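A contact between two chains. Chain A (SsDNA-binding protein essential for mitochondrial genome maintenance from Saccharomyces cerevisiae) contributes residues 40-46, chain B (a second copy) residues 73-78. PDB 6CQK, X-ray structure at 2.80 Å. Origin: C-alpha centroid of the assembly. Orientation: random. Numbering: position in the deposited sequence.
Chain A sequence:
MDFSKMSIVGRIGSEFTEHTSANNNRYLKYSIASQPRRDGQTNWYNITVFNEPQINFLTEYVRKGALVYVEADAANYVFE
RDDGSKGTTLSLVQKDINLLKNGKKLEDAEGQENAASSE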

# COMPACT_ATOMS: atom_id res chain seq x y z
N GLY A 40 -1.98 8.68 21.49
CA GLY A 40 -3.23 8.49 20.80
C GLY A 40 -3.66 7.07 21.03
O GLY A 40 -2.94 6.26 21.56
N GLN A 41 -4.83 6.73 20.57
CA GLN A 41 -5.32 5.40 20.80
C GLN A 41 -4.63 4.28 20.08
O GLN A 41 -3.82 4.44 19.21
N THR A 42 -5.02 3.11 20.47
CA THR A 42 -4.48 1.91 19.98
C THR A 42 -5.62 1.28 19.26
O THR A 42 -6.67 1.05 19.79
N ASN A 43 -5.38 1.09 17.96
CA ASN A 43 -6.34 0.52 17.07
C ASN A 43 -6.18 -0.99 17.12
O ASN A 43 -5.12 -1.51 16.78
N TRP A 44 -7.27 -1.68 17.47
CA TRP A 44 -7.30 -3.14 17.45
C TRP A 44 -7.98 -3.60 16.17
O TRP A 44 -9.06 -3.09 15.83
N TYR A 45 -7.36 -4.50 15.44
CA TYR A 45 -7.90 -4.94 14.14
C TYR A 45 -7.91 -6.43 14.17
O TYR A 45 -6.89 -7.03 14.55
N ASN A 46 -9.07 -7.02 13.87
CA ASN A 46 -9.20 -8.46 13.88
C ASN A 46 -9.02 -9.00 12.50
O ASN A 46 -9.68 -8.54 11.55
N ASP B 73 -5.85 7.10 6.14
CA ASP B 73 -5.48 6.58 7.44
C ASP B 73 -6.68 6.03 8.13
O ASP B 73 -7.74 6.67 8.20
N ALA B 74 -6.51 4.83 8.66
CA ALA B 74 -7.59 4.16 9.37
C ALA B 74 -7.35 4.20 10.90
O ALA B 74 -6.25 3.93 11.36
N ALA B 75 -8.42 4.44 11.63
CA ALA B 75 -8.45 4.21 13.09
C ALA B 75 -9.76 3.55 13.49
O ALA B 75 -10.74 3.61 12.77
N ASN B 76 -9.71 2.88 14.64
CA ASN B 76 -10.85 2.29 15.25
C ASN B 76 -11.13 3.07 16.51
O ASN B 76 -10.23 3.28 17.27
N TYR B 77 -12.33 3.59 16.67
CA TYR B 77 -12.75 4.21 17.93
C TYR B 77 -13.81 3.32 18.57
O TYR B 77 -14.86 3.08 17.94
N VAL B 78 -13.49 2.79 19.76
CA VAL B 78 -14.43 2.07 20.64
C VAL B 78 -15.53 2.99 21.23
O VAL B 78 -15.46 4.22 21.17

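What do the first residues of the chain B stretch offer? Asp73(B) stays out of the contact. Ala74(B) points its CB sideways, 3.6 Å from OH of Tyr45(A), whose side chain (chi1 m) starts sideways but brings its end nearer. The same OH lies 3.0 Å from the backbone O of Ala74(B), near the plane of the tyrosine ring.

What surrounds Ala75(B)? Ala75(B), its CB directed sideways, lies close to two side-chain amides: its CB is 3.3 Å from OD1 of Asn43(A) and 3.5 Å from NE2 of Gln41(A). These amides are themselves joined, NE2 of Gln41(A) donating to OD1 of Asn43(A) at 2.8 Å. Gln41(A) points toward chain B with chi1 off-well at 93° and chi2 m.

What ties the crossing strands together? Asn76(B) does, covered more than any other residue here. Its backbone N donates to OD1 of Asn43(A) at 2.8 Å, an acceptor presented by an m rotamer pointing toward chain B. Its own side chain also points toward its partner, with chi1 off-well at -94°, and ND2 donates to O of Trp44(A) at 2.8 Å while lying 3.1 Å from CE1 of Tyr45(A).

How does the contact end? Tyr77(B), chi1 m, swings its ring edge to Gln41(A), with CE1 3.4 Å from OE1. Val78(B) makes no contact.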

# COMPACT_ATOMS: atom_id res chain seq x y z
CB GLN A 41 -6.80 5.33 20.57
CG GLN A 41 -7.17 4.93 19.18
CD GLN A 41 -6.93 6.01 18.20
OE1 GLN A 41 -6.93 7.16 18.52
NE2 GLN A 41 -6.71 5.64 16.98
CB THR A 42 -3.81 1.00 21.03
OG1 THR A 42 -3.94 -0.34 20.61
CG2 THR A 42 -4.46 1.11 22.39
CB ASN A 43 -6.10 1.07 15.67
CG ASN A 43 -6.18 2.57 15.63
OD1 ASN A 43 -7.25 3.13 15.86
ND2 ASN A 43 -5.08 3.23 15.35
CB TRP A 44 -8.07 -3.63 18.66
CG TRP A 44 -7.31 -3.38 19.89
CD1 TRP A 44 -7.29 -2.26 20.67
CD2 TRP A 44 -6.37 -4.29 20.46
NE1 TRP A 44 -6.40 -2.42 21.71
CE2 TRP A 44 -5.84 -3.67 21.62
CE3 TRP A 44 -5.94 -5.58 20.12
CZ2 TRP A 44 -4.89 -4.28 22.39
CZ3 TRP A 44 -5.03 -6.22 20.94
CH2 TRP A 44 -4.51 -5.58 22.05
CB TYR A 45 -7.02 -4.48 12.98
CG TYR A 45 -7.02 -2.99 12.75
CD1 TYR A 45 -8.15 -2.35 12.28
CD2 TYR A 45 -5.87 -2.20 13.00
CE1 TYR A 45 -8.15 -0.94 12.07
CE2 TYR A 45 -5.87 -0.81 12.81
CZ TYR A 45 -7.02 -0.18 12.36
OH TYR A 45 -7.08 1.15 12.09
CB ASN A 46 -10.55 -8.84 14.38
CG ASN A 46 -10.80 -8.28 15.77
OD1 ASN A 46 -10.06 -8.59 16.73
ND2 ASN A 46 -11.83 -7.45 15.90
CB ASP B 73 -4.76 7.64 8.27
CG ASP B 73 -3.33 7.80 7.78
OD1 ASP B 73 -2.69 6.77 7.50
OD2 ASP B 73 -2.84 8.91 7.69
CB ALA B 74 -7.68 2.73 8.90
CB ALA B 75 -8.32 5.50 13.82
CB ASN B 76 -10.60 0.83 15.51
CG ASN B 76 -11.10 -0.09 14.37
OD1 ASN B 76 -12.10 0.18 13.66
ND2 ASN B 76 -10.43 -1.20 14.22
CB TYR B 77 -13.27 5.64 17.72
CG TYR B 77 -12.23 6.54 17.11
CD1 TYR B 77 -10.94 6.60 17.62
CD2 TYR B 77 -12.52 7.28 15.95
CE1 TYR B 77 -9.98 7.41 17.01
CE2 TYR B 77 -11.57 8.07 15.33
CZ TYR B 77 -10.31 8.14 15.87
OH TYR B 77 -9.38 8.92 15.23
CB VAL B 78 -13.66 1.29 21.76
CG1 VAL B 78 -14.59 0.45 22.65
CG2 VAL B 78 -12.55 0.38 21.19